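Long-range contacts in 3-carboxy-cis,cis-muconate cycloisomerase (Acinetobacter calcoaceticus, PDB 1Q5N), which is a helix-rich, four-chain cycloisomerase of the superfamily that includes adenylosuccinate lyase: residues F21-Y29 / I63-L71; T248-S259 / A291-V302. One frame throughout, in Å; residues are numbered along the deposited sequence.

Interaction 1. Residues F21-Y29 / I63-L71; sequences FSDRALVSY and IDKIDFDAL
I63 meets helix 23-43 with its CD1 methyl, which lies 3.8 Å from the backbone R24 O and also touches V27 CG1. Its CG1 sits over one face of the R24 guanidinium, toward the rim. The two side chains cross at about a right angle. R24 reaches this place through a chain that bends at chi2 (142°). D64 comes next and lies at the guanidinium edge. Its OD1 is 4.0 Å from R24 NH2, too far for a salt bridge. I66 follows the end of helix 62-65. Its CD1 touches V27 CG1 at 4.0 Å, while its CG2 lies against one face of the F68 ring. D67 N-caps helix 68-78: its OD1 accepts from D69 N, and weakly from A70 N. F68 then brings CE2 to 3.6 Å from V27 CG2. The I63 O lies at the ring edge, in plane. L71 completes the set, its CD2 meeting V27 CG2 tip to tip at 3.9 Å. V27 thus shares out its two methyls. CG1 is anti to the backbone N (chi1 176°) and serves the isoleucines, and CG2 serves F68 and L71. F85 of helix 82-94 and L7 of the second subunit also pack on V27. No hydrogen bond joins the segments, so helices 62-65 and 68-78, with I66 between them, rest on helix 23-43 by apolar contact, with a loose R24-D64 charge pair on the solvent side.

Interaction 2. Residues T248-S259 / A291-V302; sequences TGNVGKMARDWS and AAASVLAAANRV
A255 and V295 meet at the middle of the contact, with A255 CB 3.6 Å from V295 CG1. V295 CG1 also lies 3.4 Å from V251 O and touches V251 CG2; V295 chi1 of 176° turns it to this side. L296 fits as a knob into the hole formed by G252, A255, R256 and S259, with CD2 3.6 Å from G252 O. At one end A292 CB lies 3.6 Å from W258 NE1 and 3.8 Å from S259 CB. At the other, T248 CG2 packs on A298 O and V302 CG2. Small residues bring the backbones close: A255 and A292 have CA atoms 4.9 Å apart. The axes approach to 8.6 Å and run in opposite senses but steeply inclined, at 139° between their N-to-C directions. These are two helices of the long helical bundle that forms the core of this superfamily's tetramers. Around them, E271 ties one end together, since its carboxylate accepts from W258 NE1 and from the A291 and A292 backbone N. T248 OG1 and T338 OG1 share a hydrogen bond. V251 also packs on T345 of helix 323-351, and R256 NH1 forms a salt bridge with E316 of the third subunit.

Overall arrangement
Interaction 1 lies toward the periphery, its centre about 28 Å from that of the chain. Interaction 2 is central, about 11 Å away. Their centres are about 33 Å apart and their nearest atoms about 12 Å, so they do not touch. They share no helix: 21-29 and 63-71 join helix 23-43 to two short helices, whereas 248-259 and 291-302 join two long ones. Neither has a hydrogen bond between its segments. The partly buried contact uses large apolar groups, with the exposed R24 and D64 at its margin. The buried one brings its backbones close with alanine and glycine, and packs V295, L296 and W258 around them. Both touch the second subunit; interaction 2 also meets the third and fourth.

Interaction 1. Residues F21-Y29 / I63-L71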
loop_
_atom_site.group_PDB
_atom_site.type_symbol
_atom_site.label_atom_id
_atom_site.label_comp_id
_atom_site.label_asym_id
_atom_site.label_seq_id
_atom_site.Cartn_x
_atom_site.Cartn_y
_atom_site.Cartn_z
ATOM N N PHE A 21 6.668 1.926 23.489
ATOM C CA PHE A 21 7.158 0.970 22.480
ATOM C C PHE A 21 8.658 0.828 22.390
ATOM O O PHE A 21 9.178 0.197 21.465
ATOM C CB PHE A 21 6.571 1.311 21.095
ATOM C CG PHE A 21 5.080 0.993 20.980
ATOM C CD1 PHE A 21 4.640 -0.327 20.826
ATOM C CD2 PHE A 21 4.116 2.006 21.098
ATOM C CE1 PHE A 21 3.238 -0.646 20.798
ATOM C CE2 PHE A 21 2.711 1.701 21.074
ATOM C CZ PHE A 21 2.281 0.383 20.926
ATOM N N SER A 22 9.377 1.375 23.357
ATOM C CA SER A 22 10.838 1.245 23.369
ATOM C C SER A 22 11.241 -0.200 23.817
ATOM O O SER A 22 10.433 -0.930 24.411
ATOM C CB SER A 22 11.414 2.270 24.338
ATOM O OG SER A 22 11.102 1.908 25.688
ATOM N N ASP A 23 12.471 -0.611 23.525
ATOM C CA ASP A 23 12.918 -1.939 23.908
ATOM C C ASP A 23 12.749 -2.197 25.408
ATOM O O ASP A 23 12.285 -3.264 25.850
ATOM C CB ASP A 23 14.386 -2.138 23.529
ATOM C CG ASP A 23 14.597 -2.227 22.020
ATOM O OD1 ASP A 23 13.644 -2.547 21.281
ATOM O OD2 ASP A 23 15.724 -1.977 21.561
ATOM N N ARG A 24 13.097 -1.176 26.179
ATOM C CA ARG A 24 13.042 -1.238 27.611
ATOM C C ARG A 24 11.595 -1.397 28.101
ATOM O O ARG A 24 11.321 -2.256 28.943
ATOM C CB ARG A 24 13.719 0.013 28.152
ATOM C CG ARG A 24 14.032 -0.047 29.611
ATOM C CD ARG A 24 15.391 0.614 29.950
ATOM N NE ARG A 24 15.606 0.517 31.392
ATOM C CZ ARG A 24 14.713 0.955 32.291
ATOM N NH1 ARG A 24 13.564 1.523 31.878
ATOM N NH2 ARG A 24 14.946 0.795 33.600
ATOM N N ALA A 25 10.653 -0.608 27.577
ATOM C CA ALA A 25 9.290 -0.812 28.033
ATOM C C ALA A 25 8.745 -2.175 27.586
ATOM O O ALA A 25 7.990 -2.822 28.339
ATOM C CB ALA A 25 8.347 0.322 27.544
ATOM N N LEU A 26 9.114 -2.611 26.381
ATOM C CA LEU A 26 8.605 -3.882 25.877
ATOM C C LEU A 26 8.993 -5.013 26.842
ATOM O O LEU A 26 8.142 -5.804 27.268
ATOM C CB LEU A 26 9.123 -4.189 24.453
ATOM C CG LEU A 26 8.700 -5.596 23.955
ATOM C CD1 LEU A 26 7.174 -5.683 23.796
ATOM C CD2 LEU A 26 9.413 -5.921 22.667
ATOM N N VAL A 27 10.278 -5.065 27.203
ATOM C CA VAL A 27 10.764 -6.083 28.150
ATOM C C VAL A 27 10.077 -5.916 29.525
ATOM O O VAL A 27 9.804 -6.899 30.209
ATOM C CB VAL A 27 12.298 -6.036 28.307
ATOM C CG1 VAL A 27 12.721 -7.052 29.389
ATOM C CG2 VAL A 27 12.987 -6.367 26.947
ATOM N N SER A 28 9.758 -4.681 29.904
ATOM C CA SER A 28 9.060 -4.426 31.150
ATOM C C SER A 28 7.709 -5.090 31.139
ATOM O O SER A 28 7.308 -5.735 32.105
ATOM C CB SER A 28 8.812 -2.938 31.330
ATOM O OG SER A 28 9.524 -2.509 32.449
ATOM N N TYR A 29 6.994 -4.920 30.030
ATOM C CA TYR A 29 5.657 -5.494 29.900
ATOM C C TYR A 29 5.737 -7.018 29.843
ATOM O O TYR A 29 4.826 -7.709 30.317
ATOM C CB TYR A 29 4.949 -4.956 28.641
ATOM C CG TYR A 29 4.502 -3.518 28.740
ATOM C CD1 TYR A 29 3.422 -3.166 29.555
ATOM C CD2 TYR A 29 5.083 -2.518 27.943
ATOM C CE1 TYR A 29 2.915 -1.873 29.576
ATOM C CE2 TYR A 29 4.576 -1.186 27.962
ATOM C CZ TYR A 29 3.486 -0.884 28.786
ATOM O OH TYR A 29 2.954 0.390 28.854
ATOM N N ILE A 63 14.525 -5.910 35.294
ATOM C CA ILE A 63 14.804 -4.996 34.210
ATOM C C ILE A 63 16.207 -4.429 34.304
ATOM O O ILE A 63 16.867 -4.233 33.294
ATOM C CB ILE A 63 13.805 -3.840 34.191
ATOM C CG1 ILE A 63 14.019 -2.996 32.929
ATOM C CG2 ILE A 63 13.955 -2.988 35.445
ATOM C CD1 ILE A 63 13.498 -3.682 31.677
ATOM N N ASP A 64 16.674 -4.177 35.522
ATOM C CA ASP A 64 18.017 -3.637 35.706
ATOM C C ASP A 64 19.097 -4.672 35.578
ATOM O O ASP A 64 20.243 -4.346 35.252
ATOM C CB ASP A 64 18.118 -2.933 37.050
ATOM C CG ASP A 64 17.235 -1.716 37.104
ATOM O OD1 ASP A 64 17.478 -0.798 36.281
ATOM O OD2 ASP A 64 16.291 -1.685 37.935
ATOM N N LYS A 65 18.733 -5.926 35.800
ATOM C CA LYS A 65 19.707 -7.006 35.694
ATOM C C LYS A 65 19.830 -7.630 34.293
ATOM O O LYS A 65 20.807 -8.308 34.016
ATOM C CB LYS A 65 19.376 -8.101 36.691
ATOM C CG LYS A 65 19.404 -7.660 38.152
ATOM C CD LYS A 65 19.070 -8.866 38.995
ATOM C CE LYS A 65 19.002 -8.566 40.457
ATOM N NZ LYS A 65 18.698 -9.876 41.111
ATOM N N ILE A 66 18.850 -7.395 33.420
ATOM C CA ILE A 66 18.865 -7.937 32.073
ATOM C C ILE A 66 19.901 -7.318 31.107
ATOM O O ILE A 66 20.028 -6.108 31.020
ATOM C CB ILE A 66 17.434 -7.855 31.507
ATOM C CG1 ILE A 66 16.655 -9.074 32.011
ATOM C CG2 ILE A 66 17.453 -7.740 29.994
ATOM C CD1 ILE A 66 15.250 -8.992 31.761
ATOM N N ASP A 67 20.645 -8.161 30.392
ATOM C CA ASP A 67 21.691 -7.713 29.446
ATOM C C ASP A 67 21.091 -7.498 28.057
ATOM O O ASP A 67 20.871 -8.464 27.318
ATOM C CB ASP A 67 22.815 -8.759 29.351
ATOM C CG ASP A 67 23.942 -8.337 28.411
ATOM O OD1 ASP A 67 23.925 -7.192 27.929
ATOM O OD2 ASP A 67 24.862 -9.158 28.168
ATOM N N PHE A 68 20.861 -6.234 27.700
ATOM C CA PHE A 68 20.246 -5.926 26.436
ATOM C C PHE A 68 21.061 -6.231 25.202
ATOM O O PHE A 68 20.492 -6.479 24.140
ATOM C CB PHE A 68 19.716 -4.493 26.449
ATOM C CG PHE A 68 18.425 -4.356 27.213
ATOM C CD1 PHE A 68 18.425 -4.222 28.599
ATOM C CD2 PHE A 68 17.192 -4.398 26.548
ATOM C CE1 PHE A 68 17.218 -4.146 29.316
ATOM C CE2 PHE A 68 15.990 -4.324 27.247
ATOM C CZ PHE A 68 16.000 -4.192 28.634
ATOM N N ASP A 69 22.382 -6.251 25.321
ATOM C CA ASP A 69 23.208 -6.603 24.171
ATOM C C ASP A 69 23.127 -8.105 23.952
ATOM O O ASP A 69 23.038 -8.597 22.811
ATOM C CB ASP A 69 24.653 -6.199 24.415
ATOM C CG ASP A 69 24.835 -4.713 24.336
ATOM O OD1 ASP A 69 24.801 -4.190 23.188
ATOM O OD2 ASP A 69 24.982 -4.071 25.415
ATOM N N ALA A 70 23.173 -8.842 25.052
ATOM C CA ALA A 70 23.071 -10.281 24.960
ATOM C C ALA A 70 21.693 -10.553 24.341
ATOM O O ALA A 70 21.582 -11.320 23.414
ATOM C CB ALA A 70 23.170 -10.903 26.360
ATOM N N LEU A 71 20.657 -9.882 24.847
ATOM C CA LEU A 71 19.297 -10.083 24.362
ATOM C C LEU A 71 19.145 -9.817 22.856
ATOM O O LEU A 71 18.535 -10.622 22.154
ATOM C CB LEU A 71 18.292 -9.219 25.154
ATOM C CG LEU A 71 16.812 -9.629 24.988
ATOM C CD1 LEU A 71 16.668 -11.048 25.489
ATOM C CD2 LEU A 71 15.842 -8.701 25.758
#

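Interaction 2. Residues T248-S259 / A291-V302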
loop_
_atom_site.group_PDB
_atom_site.type_symbol
_atom_site.label_atom_id
_atom_site.label_comp_id
_atom_site.label_asym_id
_atom_site.label_seq_id
_atom_site.Cartn_x
_atom_site.Cartn_y
_atom_site.Cartn_z
ATOM N N THR A 248 -5.578 9.437 11.936
ATOM C CA THR A 248 -4.511 10.131 11.233
ATOM C C THR A 248 -5.071 10.757 9.969
ATOM O O THR A 248 -4.683 11.877 9.629
ATOM C CB THR A 248 -3.361 9.194 10.887
ATOM O OG1 THR A 248 -2.732 8.819 12.105
ATOM C CG2 THR A 248 -2.319 9.882 9.967
ATOM N N GLY A 249 -5.989 10.060 9.286
ATOM C CA GLY A 249 -6.588 10.658 8.100
ATOM C C GLY A 249 -7.366 11.955 8.452
ATOM O O GLY A 249 -7.327 12.911 7.680
ATOM N N ASN A 250 -8.074 12.000 9.595
ATOM C CA ASN A 250 -8.816 13.222 9.970
ATOM C C ASN A 250 -7.872 14.420 10.179
ATOM O O ASN A 250 -8.178 15.531 9.728
ATOM C CB ASN A 250 -9.628 13.064 11.292
ATOM C CG ASN A 250 -10.817 12.122 11.158
ATOM O OD1 ASN A 250 -11.575 12.178 10.173
ATOM N ND2 ASN A 250 -11.010 11.270 12.157
ATOM N N VAL A 251 -6.736 14.230 10.855
ATOM C CA VAL A 251 -5.890 15.407 11.088
ATOM C C VAL A 251 -5.068 15.733 9.832
ATOM O O VAL A 251 -4.616 16.880 9.639
ATOM C CB VAL A 251 -4.998 15.263 12.382
ATOM C CG1 VAL A 251 -5.924 15.079 13.608
ATOM C CG2 VAL A 251 -4.025 14.085 12.273
ATOM N N GLY A 252 -4.895 14.715 8.978
ATOM C CA GLY A 252 -4.203 14.908 7.701
ATOM C C GLY A 252 -5.072 15.894 6.901
ATOM O O GLY A 252 -4.574 16.842 6.318
ATOM N N LYS A 253 -6.387 15.670 6.890
ATOM C CA LYS A 253 -7.286 16.554 6.151
ATOM C C LYS A 253 -7.230 17.989 6.711
ATOM O O LYS A 253 -7.248 18.962 5.942
ATOM C CB LYS A 253 -8.733 15.987 6.190
ATOM C CG LYS A 253 -9.763 16.823 5.391
ATOM C CD LYS A 253 -10.383 17.980 6.217
ATOM C CE LYS A 253 -11.522 18.666 5.450
ATOM N NZ LYS A 253 -11.089 19.283 4.147
ATOM N N MET A 254 -7.146 18.110 8.048
ATOM C CA MET A 254 -7.066 19.418 8.695
ATOM C C MET A 254 -5.734 20.118 8.324
ATOM O O MET A 254 -5.725 21.300 8.003
ATOM C CB MET A 254 -7.184 19.226 10.203
ATOM C CG MET A 254 -8.546 18.621 10.601
ATOM S SD MET A 254 -8.484 18.157 12.325
ATOM C CE MET A 254 -8.242 19.778 13.142
ATOM N N ALA A 255 -4.628 19.371 8.335
ATOM C CA ALA A 255 -3.319 19.945 8.014
ATOM C C ALA A 255 -3.288 20.394 6.534
ATOM O O ALA A 255 -2.639 21.403 6.191
ATOM C CB ALA A 255 -2.165 18.896 8.270
ATOM N N ARG A 256 -3.937 19.630 5.653
ATOM C CA ARG A 256 -3.977 20.070 4.249
ATOM C C ARG A 256 -4.680 21.443 4.220
ATOM O O ARG A 256 -4.189 22.368 3.595
ATOM C CB ARG A 256 -4.747 19.062 3.374
ATOM C CG ARG A 256 -5.124 19.512 1.917
ATOM C CD ARG A 256 -3.930 19.933 1.042
ATOM N NE ARG A 256 -2.806 19.005 1.064
ATOM C CZ ARG A 256 -2.792 17.799 0.491
ATOM N NH1 ARG A 256 -3.874 17.335 -0.169
ATOM N NH2 ARG A 256 -1.674 17.081 0.518
ATOM N N ASP A 257 -5.811 21.562 4.908
ATOM C CA ASP A 257 -6.567 22.813 4.932
ATOM C C ASP A 257 -5.832 24.028 5.558
ATOM O O ASP A 257 -5.761 25.099 4.924
ATOM C CB ASP A 257 -7.939 22.635 5.638
ATOM C CG ASP A 257 -8.902 21.803 4.827
ATOM O OD1 ASP A 257 -8.627 21.513 3.630
ATOM O OD2 ASP A 257 -9.951 21.426 5.356
ATOM N N TRP A 258 -5.259 23.878 6.757
ATOM C CA TRP A 258 -4.647 25.045 7.330
ATOM C C TRP A 258 -3.377 25.441 6.583
ATOM O O TRP A 258 -3.061 26.636 6.509
ATOM C CB TRP A 258 -4.448 24.908 8.873
ATOM C CG TRP A 258 -3.225 24.160 9.339
ATOM C CD1 TRP A 258 -1.936 24.516 9.132
ATOM C CD2 TRP A 258 -3.181 22.969 10.153
ATOM N NE1 TRP A 258 -1.085 23.649 9.759
ATOM C CE2 TRP A 258 -1.818 22.688 10.398
ATOM C CE3 TRP A 258 -4.165 22.129 10.700
ATOM C CZ2 TRP A 258 -1.384 21.588 11.177
ATOM C CZ3 TRP A 258 -3.736 21.024 11.477
ATOM C CH2 TRP A 258 -2.352 20.775 11.701
ATOM N N SER A 259 -2.662 24.491 5.972
ATOM C CA SER A 259 -1.449 24.930 5.253
ATOM C C SER A 259 -1.871 25.624 3.954
ATOM O O SER A 259 -1.174 26.494 3.460
ATOM C CB SER A 259 -0.481 23.756 4.983
ATOM O OG SER A 259 -1.047 22.742 4.182
ATOM N N ALA A 291 4.167 22.269 11.441
ATOM C CA ALA A 291 3.333 21.228 11.992
ATOM C C ALA A 291 2.619 20.463 10.860
ATOM O O ALA A 291 2.420 19.230 10.932
ATOM C CB ALA A 291 2.325 21.819 12.986
ATOM N N ALA A 292 2.248 21.188 9.814
ATOM C CA ALA A 292 1.537 20.531 8.716
ATOM C C ALA A 292 2.454 19.506 8.021
ATOM O O ALA A 292 2.010 18.404 7.683
ATOM C CB ALA A 292 1.021 21.596 7.697
ATOM N N ALA A 293 3.729 19.871 7.843
ATOM C CA ALA A 293 4.683 18.993 7.198
ATOM C C ALA A 293 4.770 17.614 7.903
ATOM O O ALA A 293 4.752 16.561 7.247
ATOM C CB ALA A 293 6.067 19.681 7.130
ATOM N N SER A 294 4.834 17.614 9.231
ATOM C CA SER A 294 4.866 16.358 9.989
ATOM C C SER A 294 3.544 15.595 9.879
ATOM O O SER A 294 3.521 14.391 9.676
ATOM C CB SER A 294 5.080 16.626 11.479
ATOM O OG SER A 294 6.336 17.214 11.672
ATOM N N VAL A 295 2.439 16.303 10.080
ATOM C CA VAL A 295 1.154 15.649 10.009
ATOM C C VAL A 295 0.903 15.072 8.606
ATOM O O VAL A 295 0.376 13.985 8.490
ATOM C CB VAL A 295 -0.021 16.627 10.423
ATOM C CG1 VAL A 295 -1.369 15.956 10.250
ATOM C CG2 VAL A 295 0.133 17.022 11.906
ATOM N N LEU A 296 1.307 15.777 7.557
ATOM C CA LEU A 296 1.052 15.302 6.226
ATOM C C LEU A 296 1.981 14.132 5.910
ATOM O O LEU A 296 1.600 13.240 5.158
ATOM C CB LEU A 296 1.140 16.453 5.212
ATOM C CG LEU A 296 -0.115 17.351 5.297
ATOM C CD1 LEU A 296 0.064 18.659 4.495
ATOM C CD2 LEU A 296 -1.326 16.580 4.790
ATOM N N ALA A 297 3.176 14.110 6.505
ATOM C CA ALA A 297 4.064 12.958 6.322
ATOM C C ALA A 297 3.394 11.711 6.996
ATOM O O ALA A 297 3.422 10.614 6.466
ATOM C CB ALA A 297 5.427 13.224 6.941
ATOM N N ALA A 298 2.782 11.880 8.150
ATOM C CA ALA A 298 2.129 10.757 8.808
ATOM C C ALA A 298 0.905 10.332 7.965
ATOM O O ALA A 298 0.593 9.143 7.866
ATOM C CB ALA A 298 1.713 11.167 10.225
ATOM N N ALA A 299 0.255 11.288 7.303
ATOM C CA ALA A 299 -0.920 10.940 6.496
ATOM C C ALA A 299 -0.566 10.217 5.170
ATOM O O ALA A 299 -1.460 9.781 4.433
ATOM C CB ALA A 299 -1.745 12.184 6.211
ATOM N N ASN A 300 0.723 10.176 4.862
ATOM C CA ASN A 300 1.302 9.461 3.694
ATOM C C ASN A 300 1.738 8.041 4.217
ATOM O O ASN A 300 1.380 7.000 3.650
ATOM C CB ASN A 300 2.553 10.243 3.188
ATOM C CG ASN A 300 3.521 9.396 2.320
ATOM O OD1 ASN A 300 3.868 9.813 1.203
ATOM N ND2 ASN A 300 3.989 8.258 2.826
ATOM N N ARG A 301 2.471 8.028 5.333
ATOM C CA ARG A 301 3.026 6.824 5.907
ATOM C C ARG A 301 1.993 5.817 6.526
ATOM O O ARG A 301 2.094 4.586 6.322
ATOM C CB ARG A 301 4.081 7.297 6.913
ATOM C CG ARG A 301 5.155 6.305 7.337
ATOM C CD ARG A 301 6.163 5.902 6.222
ATOM N NE ARG A 301 7.028 4.774 6.642
ATOM C CZ ARG A 301 7.648 4.694 7.841
ATOM N NH1 ARG A 301 7.495 5.651 8.757
ATOM N NH2 ARG A 301 8.477 3.680 8.136
ATOM N N VAL A 302 0.985 6.331 7.249
ATOM C CA VAL A 302 0.012 5.459 7.876
ATOM C C VAL A 302 -0.767 4.629 6.852
ATOM O O VAL A 302 -0.948 3.420 7.072
ATOM C CB VAL A 302 -0.907 6.258 8.892
ATOM C CG1 VAL A 302 -2.045 5.383 9.394
ATOM C CG2 VAL A 302 -0.056 6.613 10.124
#